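Long-range contacts in 5' nucleotidase family protein (Staphylococcus aureus subsp. aureus, PDB 4Q7F), which is a 5'-nucleotidase family protein with a calcineurin-like phosphoesterase domain that binds manganese and magnesium ions: residues S26-Y31 / M46-A51; F22-D27 / F66-G71. All blocks are in the same frame, centred on the assembly; numbering follows the deposited sequence.

Overall arrangement
Both contacts grow from the end of strand 19-25 and share S26 and D27. The centres of interactions 1 and 2 are about 10 Å apart. Interaction 2 pairs that strand with strand 65-69, and interaction 1 joins the metal-binding loop that follows it to the start of helix 48-59, the helix between the two strands in the beta-alpha-beta unit. They touch where V28 CG2 packs 3.8 Å from D69 OD2 and L48 CD1 lies 4.2 Å from V25 CG2. D27 serves both as a manganese ligand, and its side chain is about 4 Å from the magnesium ion and about 6 Å from the bound (2R,3S,5R)-5-(6-amino-9H-purin-9-yl)-tetrahydro-2-(hydroxymethyl)furan-3-ol.

Interaction 1 of 2, residues S26-Y31 / M46-A51; sequences SDVHGY and MGLLLA. With MN (manganese (II) ion), chain C.
Y31 meets M46 through the selenomethionine methyl: CE comes to 3.6 Å from Y31 CD2, approaching the ring obliquely, with Y31 CG and CB next in line. The M46 chain runs extended through chi2 and bends at chi3 (-82°), which turns CE to the near part of the ring and leaves the phenol end beyond it. A second apolar touch lies between V28 and L48, whose side chains cross at about a right angle. V28 CG1, anti to the backbone N (chi1 178°), reaches L48 CB at 4.0 Å, and Y97 of helix 91-99 packs on both residues.

Between these two touches the backbones join. L48 N donates to Y31 O at 3.0 Å, in the carbonyl plane and on a lone pair, bent to 144° at the hydrogen, while G47 CA adds a CA-H...O contact to the same oxygen at 3.1 Å. G47 is the N-cap residue of helix 48-59, so Y31 O takes up an N-H of the helix's first turn. The type I' turn V28-Y31 carries H29 away from the helix toward manganese, which H29 NE2 binds at 2.3 Å and D27 OD2 at 2.2 Å; D72 and H249 complete the protein ligands. D27 OD1 accepts from S26 OG and from H247 N. Neither D27 nor H29 touches residues 46-51; the single hydrogen bond between the segments and the two apolar touches probably help hold the metal loop.

Interaction 2 of 2, residues F22-D27 / F66-G71; sequences FYVVSD and FKIDNG. With MN (manganese (II) ion), chain C.
V24 and I68 lie next to each other on one face of a parallel strand pair, CB to CB at 4.1 Å, with I244 of strand 242-244 covering both. I68 also packs CB and CG1 against Y23 O, CB at 3.6 Å. Strands 22-25 and 66-69 run at 21° to each other, joined by alternating backbone bonds from Y23 N to F66 O (2.8 Å) through to N70 N with V25 O. V24 CG2, anti to the backbone N, lies 4.0 Å from N70 CB, the two side chains side by side and pointing the same way.

Packing is looser at the F22 end, where F66 is partly exposed. The two rings point the same way with planes at 22°, but they are slid apart, centroids 6.0 Å from each other, and barely overlap; F22 CD2 instead approaches F66 CB.

The face of Y23, K67, V25 and D69 is buried, its polar ends satisfied from outside: Y23 OH by D58, K67 NZ by E56 and N52, D69 OD2 by a hydrogen bond with Y97 OH. D69 OD1 accepts G71 N from above the carboxylate plane, forming an Asx turn. Past V25 and D69 the register slips: D27 N bonds G71 O (2.9 Å) instead of N70 O, which is hydrogen-bonded to H207 ND1. Strand pairing thus gives way to a shifted bond that probably helps to place D27, a manganese ligand.

Interaction 1 of 2, residues S26-Y31 / M46-A51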
ATOM      1  N   SER A  26       6.330 -10.550  -1.015  1.00 19.74           N
ATOM      2  CA  SER A  26       6.344  -9.098  -0.933  1.00 20.30           C
ATOM      3  C   SER A  26       4.943  -8.621  -0.661  1.00 19.11           C
ATOM      4  O   SER A  26       3.967  -9.264  -1.069  1.00 17.53           O
ATOM      5  CB  SER A  26       6.848  -8.463  -2.238  1.00 22.20           C
ATOM      6  OG  SER A  26       7.030  -7.056  -2.109  1.00 21.52           O
ATOM      7  N   ASP A  27       4.849  -7.501   0.047  1.00 18.86           N
ATOM      8  CA  ASP A  27       3.566  -6.900   0.364  1.00 18.88           C
ATOM      9  C   ASP A  27       2.577  -7.900   0.972  1.00 17.79           C
ATOM     10  O   ASP A  27       1.426  -8.005   0.559  1.00 17.22           O
ATOM     11  CB  ASP A  27       3.009  -6.204  -0.890  1.00 20.08           C
ATOM     12  CG  ASP A  27       3.974  -5.152  -1.465  1.00 20.87           C
ATOM     13  OD1 ASP A  27       4.943  -5.499  -2.189  1.00 21.37           O
ATOM     14  OD2 ASP A  27       3.714  -3.940  -1.284  1.00 23.24           O
ATOM     15  N   VAL A  28       3.067  -8.674   1.944  1.00 16.95           N
ATOM     16  CA  VAL A  28       2.246  -9.628   2.652  1.00 17.09           C
ATOM     17  C   VAL A  28       1.153  -8.891   3.422  1.00 17.75           C
ATOM     18  O   VAL A  28       0.003  -9.379   3.542  1.00 16.84           O
ATOM     19  CB  VAL A  28       3.095 -10.495   3.565  1.00 16.79           C
ATOM     20  CG1 VAL A  28       2.200 -11.454   4.342  1.00 16.55           C
ATOM     21  CG2 VAL A  28       4.089 -11.240   2.689  1.00 16.65           C
ATOM     22  N   HIS A  29       1.533  -7.710   3.916  1.00 18.48           N
ATOM     23  CA  HIS A  29       0.628  -6.768   4.555  1.00 18.26           C
ATOM     24  C   HIS A  29      -0.115  -7.279   5.769  1.00 17.69           C
ATOM     25  O   HIS A  29      -1.253  -6.886   6.018  1.00 16.40           O
ATOM     26  CB  HIS A  29      -0.355  -6.190   3.523  1.00 18.81           C
ATOM     27  CG  HIS A  29       0.198  -5.042   2.737  1.00 19.83           C
ATOM     28  ND1 HIS A  29       0.498  -3.835   3.319  1.00 20.34           N
ATOM     29  CD2 HIS A  29       0.440  -4.891   1.413  1.00 20.71           C
ATOM     30  CE1 HIS A  29       0.921  -2.989   2.394  1.00 21.76           C
ATOM     31  NE2 HIS A  29       0.899  -3.607   1.229  1.00 21.71           N
ATOM     32  N   GLY A  30       0.518  -8.196   6.500  1.00 17.31           N
ATOM     33  CA  GLY A  30      -0.079  -8.726   7.722  1.00 16.13           C
ATOM     34  C   GLY A  30      -1.176  -9.729   7.465  1.00 16.01           C
ATOM     35  O   GLY A  30      -1.980 -10.003   8.373  1.00 16.65           O
ATOM     36  N   TYR A  31      -1.251 -10.242   6.224  1.00 15.52           N
ATOM     37  CA  TYR A  31      -2.167 -11.323   5.883  1.00 15.24           C
ATOM     38  C   TYR A  31      -1.399 -12.634   6.109  1.00 15.13           C
ATOM     39  O   TYR A  31      -0.711 -13.142   5.230  1.00 15.30           O
ATOM     40  CB  TYR A  31      -2.671 -11.212   4.462  1.00 15.65           C
ATOM     41  CG  TYR A  31      -3.644 -10.069   4.318  1.00 15.91           C
ATOM     42  CD1 TYR A  31      -3.204  -8.788   4.070  1.00 16.47           C
ATOM     43  CD2 TYR A  31      -5.001 -10.269   4.513  1.00 16.37           C
ATOM     44  CE1 TYR A  31      -4.097  -7.723   3.967  1.00 17.03           C
ATOM     45  CE2 TYR A  31      -5.904  -9.214   4.421  1.00 16.70           C
ATOM     46  CZ  TYR A  31      -5.435  -7.946   4.155  1.00 17.02           C
ATOM     47  OH  TYR A  31      -6.311  -6.897   4.073  1.00 17.87           O
HETATM   48  N   MSE A  46      -4.122 -18.177   0.361  1.00 22.30           N
HETATM   49  CA  MSE A  46      -3.399 -16.912   0.492  1.00 21.95           C
HETATM   50  C   MSE A  46      -2.848 -16.805   1.863  1.00 20.55           C
HETATM   51  O   MSE A  46      -3.150 -17.621   2.741  1.00 22.11           O
HETATM   52  CB  MSE A  46      -4.419 -15.741   0.365  1.00 22.85           C
HETATM   53  CG  MSE A  46      -5.398 -15.634   1.587  1.00 21.37           C
HETATM   54 SE   MSE A  46      -6.608 -14.127   1.276  1.00 28.91          SE
HETATM   55  CE  MSE A  46      -5.354 -12.737   1.898  1.00 24.68           C
ATOM     56  N   GLY A  47      -2.024 -15.808   2.080  1.00 20.35           N
ATOM     57  CA  GLY A  47      -1.476 -15.580   3.395  1.00 19.37           C
ATOM     58  C   GLY A  47      -0.121 -16.220   3.563  1.00 19.13           C
ATOM     59  O   GLY A  47       0.221 -17.130   2.847  1.00 18.88           O
ATOM     60  N   LEU A  48       0.629 -15.723   4.547  1.00 19.60           N
ATOM     61  CA  LEU A  48       1.995 -16.129   4.775  1.00 19.50           C
ATOM     62  C   LEU A  48       2.141 -17.571   5.271  1.00 19.01           C
ATOM     63  O   LEU A  48       3.094 -18.269   4.912  1.00 17.91           O
ATOM     64  CB  LEU A  48       2.650 -15.148   5.762  1.00 20.11           C
ATOM     65  CG  LEU A  48       4.146 -15.322   5.959  1.00 22.33           C
ATOM     66  CD1 LEU A  48       4.869 -14.953   4.681  1.00 22.06           C
ATOM     67  CD2 LEU A  48       4.669 -14.506   7.128  1.00 23.25           C
ATOM     68  N   LEU A  49       1.217 -18.026   6.092  1.00 19.79           N
ATOM     69  CA  LEU A  49       1.301 -19.405   6.565  1.00 20.21           C
ATOM     70  C   LEU A  49       1.350 -20.357   5.364  1.00 20.61           C
ATOM     71  O   LEU A  49       2.254 -21.168   5.243  1.00 18.42           O
ATOM     72  CB  LEU A  49       0.133 -19.743   7.465  1.00 20.53           C
ATOM     73  CG  LEU A  49       0.238 -19.132   8.860  1.00 21.36           C
ATOM     74  CD1 LEU A  49      -1.042 -19.439   9.617  1.00 21.50           C
ATOM     75  CD2 LEU A  49       1.457 -19.679   9.609  1.00 22.49           C
ATOM     76  N   LEU A  50       0.407 -20.196   4.446  1.00 20.24           N
ATOM     77  CA  LEU A  50       0.307 -21.067   3.302  1.00 21.96           C
ATOM     78  C   LEU A  50       1.408 -20.794   2.285  1.00 21.04           C
ATOM     79  O   LEU A  50       2.003 -21.732   1.751  1.00 20.06           O
ATOM     80  CB  LEU A  50      -1.085 -20.958   2.684  1.00 22.39           C
ATOM     81  CG  LEU A  50      -1.473 -21.929   1.606  1.00 24.65           C
ATOM     82  CD1 LEU A  50      -1.372 -23.355   2.129  1.00 26.65           C
ATOM     83  CD2 LEU A  50      -2.897 -21.604   1.174  1.00 25.58           C
ATOM     84  N   ALA A  51       1.719 -19.523   2.048  1.00 19.94           N
ATOM     85  CA  ALA A  51       2.796 -19.206   1.115  1.00 18.85           C
ATOM     86  C   ALA A  51       4.108 -19.803   1.611  1.00 18.40           C
ATOM     87  O   ALA A  51       4.873 -20.343   0.836  1.00 17.39           O
ATOM     88  CB  ALA A  51       2.932 -17.716   0.939  1.00 19.01           C
TER
HETATM   89 MN    MN C 602       2.092  -2.708  -0.468  1.00 22.28          MN
HETATM   90  O   HOH W   1       2.360  -0.784  -1.630  1.00 20.85           O
HETATM   91  O   HOH W   2       0.289  -1.087  -0.180  1.00 33.42           O

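Interaction 2 of 2, residues F22-D27 / F66-G71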
ATOM      1  N   PHE A  22      16.162 -18.676  -4.809  1.00 21.14           N
ATOM      2  CA  PHE A  22      15.750 -17.501  -4.088  1.00 21.49           C
ATOM      3  C   PHE A  22      14.246 -17.404  -4.104  1.00 20.95           C
ATOM      4  O   PHE A  22      13.646 -17.352  -5.160  1.00 20.74           O
ATOM      5  CB  PHE A  22      16.331 -16.242  -4.732  1.00 22.12           C
ATOM      6  CG  PHE A  22      17.809 -16.103  -4.568  1.00 22.29           C
ATOM      7  CD1 PHE A  22      18.676 -16.645  -5.498  1.00 23.38           C
ATOM      8  CD2 PHE A  22      18.339 -15.403  -3.487  1.00 23.02           C
ATOM      9  CE1 PHE A  22      20.042 -16.495  -5.357  1.00 24.68           C
ATOM     10  CE2 PHE A  22      19.699 -15.252  -3.342  1.00 23.94           C
ATOM     11  CZ  PHE A  22      20.557 -15.806  -4.270  1.00 24.96           C
ATOM     12  N   TYR A  23      13.651 -17.409  -2.918  1.00 20.92           N
ATOM     13  CA  TYR A  23      12.210 -17.287  -2.745  1.00 20.25           C
ATOM     14  C   TYR A  23      11.871 -15.948  -2.119  1.00 21.12           C
ATOM     15  O   TYR A  23      12.464 -15.546  -1.100  1.00 21.42           O
ATOM     16  CB  TYR A  23      11.702 -18.367  -1.789  1.00 20.19           C
ATOM     17  CG  TYR A  23      11.847 -19.741  -2.321  1.00 19.98           C
ATOM     18  CD1 TYR A  23      10.856 -20.285  -3.136  1.00 20.72           C
ATOM     19  CD2 TYR A  23      12.972 -20.520  -2.022  1.00 21.01           C
ATOM     20  CE1 TYR A  23      10.966 -21.548  -3.643  1.00 19.95           C
ATOM     21  CE2 TYR A  23      13.089 -21.800  -2.512  1.00 21.18           C
ATOM     22  CZ  TYR A  23      12.085 -22.306  -3.323  1.00 20.83           C
ATOM     23  OH  TYR A  23      12.180 -23.545  -3.833  1.00 20.78           O
ATOM     24  N   VAL A  24      10.873 -15.281  -2.668  1.00 20.53           N
ATOM     25  CA  VAL A  24      10.502 -14.006  -2.140  1.00 20.96           C
ATOM     26  C   VAL A  24       9.003 -13.819  -2.047  1.00 19.48           C
ATOM     27  O   VAL A  24       8.262 -14.240  -2.927  1.00 18.86           O
ATOM     28  CB  VAL A  24      11.142 -12.841  -2.958  1.00 22.65           C
ATOM     29  CG1 VAL A  24      10.881 -13.002  -4.448  1.00 23.00           C
ATOM     30  CG2 VAL A  24      10.637 -11.479  -2.465  1.00 22.62           C
ATOM     31  N   VAL A  25       8.586 -13.247  -0.917  1.00 19.51           N
ATOM     32  CA  VAL A  25       7.222 -12.778  -0.711  1.00 19.26           C
ATOM     33  C   VAL A  25       7.360 -11.265  -0.589  1.00 20.34           C
ATOM     34  O   VAL A  25       8.416 -10.738  -0.157  1.00 20.22           O
ATOM     35  CB  VAL A  25       6.514 -13.382   0.517  1.00 19.90           C
ATOM     36  CG1 VAL A  25       6.206 -14.842   0.263  1.00 20.65           C
ATOM     37  CG2 VAL A  25       7.330 -13.222   1.794  1.00 19.82           C
ATOM     38  N   SER A  26       6.330 -10.550  -1.015  1.00 19.74           N
ATOM     39  CA  SER A  26       6.344  -9.098  -0.933  1.00 20.30           C
ATOM     40  C   SER A  26       4.943  -8.621  -0.661  1.00 19.11           C
ATOM     41  O   SER A  26       3.967  -9.264  -1.069  1.00 17.53           O
ATOM     42  CB  SER A  26       6.848  -8.463  -2.238  1.00 22.20           C
ATOM     43  OG  SER A  26       7.030  -7.056  -2.109  1.00 21.52           O
ATOM     44  N   ASP A  27       4.849  -7.501   0.047  1.00 18.86           N
ATOM     45  CA  ASP A  27       3.566  -6.900   0.364  1.00 18.88           C
ATOM     46  C   ASP A  27       2.577  -7.900   0.972  1.00 17.79           C
ATOM     47  O   ASP A  27       1.426  -8.005   0.559  1.00 17.22           O
ATOM     48  CB  ASP A  27       3.009  -6.204  -0.890  1.00 20.08           C
ATOM     49  CG  ASP A  27       3.974  -5.152  -1.465  1.00 20.87           C
ATOM     50  OD1 ASP A  27       4.943  -5.499  -2.189  1.00 21.37           O
ATOM     51  OD2 ASP A  27       3.714  -3.940  -1.284  1.00 23.24           O
ATOM     52  N   PHE A  66      17.413 -19.409  -0.223  1.00 22.95           N
ATOM     53  CA  PHE A  66      17.209 -18.245   0.607  1.00 24.07           C
ATOM     54  C   PHE A  66      15.746 -17.784   0.524  1.00 22.51           C
ATOM     55  O   PHE A  66      15.082 -17.927  -0.514  1.00 21.50           O
ATOM     56  CB  PHE A  66      18.157 -17.103   0.204  1.00 25.55           C
ATOM     57  CG  PHE A  66      19.559 -17.305   0.674  1.00 27.93           C
ATOM     58  CD1 PHE A  66      20.392 -18.211   0.040  1.00 28.04           C
ATOM     59  CD2 PHE A  66      20.053 -16.577   1.754  1.00 29.23           C
ATOM     60  CE1 PHE A  66      21.689 -18.394   0.472  1.00 29.80           C
ATOM     61  CE2 PHE A  66      21.346 -16.768   2.197  1.00 31.19           C
ATOM     62  CZ  PHE A  66      22.169 -17.681   1.557  1.00 30.57           C
ATOM     63  N   LYS A  67      15.282 -17.248   1.647  1.00 21.85           N
ATOM     64  CA  LYS A  67      13.908 -16.793   1.840  1.00 21.98           C
ATOM     65  C   LYS A  67      13.925 -15.305   2.226  1.00 22.50           C
ATOM     66  O   LYS A  67      14.593 -14.880   3.193  1.00 22.46           O
ATOM     67  CB  LYS A  67      13.253 -17.726   2.867  1.00 24.09           C
ATOM     68  CG  LYS A  67      11.799 -17.494   3.170  1.00 24.77           C
ATOM     69  CD  LYS A  67      11.073 -18.779   3.602  1.00 28.39           C
ATOM     70  CE  LYS A  67      11.660 -19.475   4.811  1.00 27.18           C
ATOM     71  NZ  LYS A  67      10.706 -20.468   5.384  1.00 26.21           N
ATOM     72  N   ILE A  68      13.169 -14.518   1.454  1.00 21.29           N
ATOM     73  CA  ILE A  68      13.155 -13.067   1.540  1.00 21.02           C
ATOM     74  C   ILE A  68      11.772 -12.450   1.650  1.00 19.20           C
ATOM     75  O   ILE A  68      10.836 -12.912   1.007  1.00 20.01           O
ATOM     76  CB  ILE A  68      13.751 -12.505   0.225  1.00 21.94           C
ATOM     77  CG1 ILE A  68      15.143 -13.096  -0.008  1.00 23.00           C
ATOM     78  CG2 ILE A  68      13.750 -10.971   0.203  1.00 22.22           C
ATOM     79  CD1 ILE A  68      15.756 -12.822  -1.361  1.00 24.01           C
ATOM     80  N   ASP A  69      11.642 -11.467   2.532  1.00 19.45           N
ATOM     81  CA  ASP A  69      10.428 -10.621   2.601  1.00 19.39           C
ATOM     82  C   ASP A  69      10.811  -9.261   2.032  1.00 19.03           C
ATOM     83  O   ASP A  69      11.743  -8.616   2.512  1.00 19.83           O
ATOM     84  CB  ASP A  69       9.844 -10.472   4.000  1.00 18.97           C
ATOM     85  CG  ASP A  69       8.589  -9.587   3.991  1.00 18.63           C
ATOM     86  OD1 ASP A  69       8.774  -8.359   3.897  1.00 19.63           O
ATOM     87  OD2 ASP A  69       7.440 -10.117   4.052  1.00 17.16           O
ATOM     88  N   ASN A  70      10.084  -8.794   1.027  1.00 19.34           N
ATOM     89  CA  ASN A  70      10.458  -7.545   0.353  1.00 19.20           C
ATOM     90  C   ASN A  70       9.642  -6.311   0.723  1.00 19.87           C
ATOM     91  O   ASN A  70       9.442  -5.390  -0.123  1.00 19.31           O
ATOM     92  CB  ASN A  70      10.466  -7.745  -1.179  1.00 19.69           C
ATOM     93  CG  ASN A  70      11.139  -6.582  -1.918  1.00 21.32           C
ATOM     94  OD1 ASN A  70      12.197  -6.081  -1.491  1.00 22.64           O
ATOM     95  ND2 ASN A  70      10.534  -6.141  -3.017  1.00 22.21           N
ATOM     96  N   GLY A  71       9.171  -6.249   1.972  1.00 19.78           N
ATOM     97  CA  GLY A  71       8.484  -5.039   2.444  1.00 20.26           C
ATOM     98  C   GLY A  71       6.971  -5.031   2.512  1.00 20.38           C
ATOM     99  O   GLY A  71       6.291  -5.839   1.888  1.00 19.25           O
TER
HETATM  100 MN    MN C 602       2.092  -2.708  -0.468  1.00 22.28          MN
HETATM  101  O   HOH W   1       2.360  -0.784  -1.630  1.00 20.85           O
HETATM  102  O   HOH W   2       0.289  -1.087  -0.180  1.00 33.42           O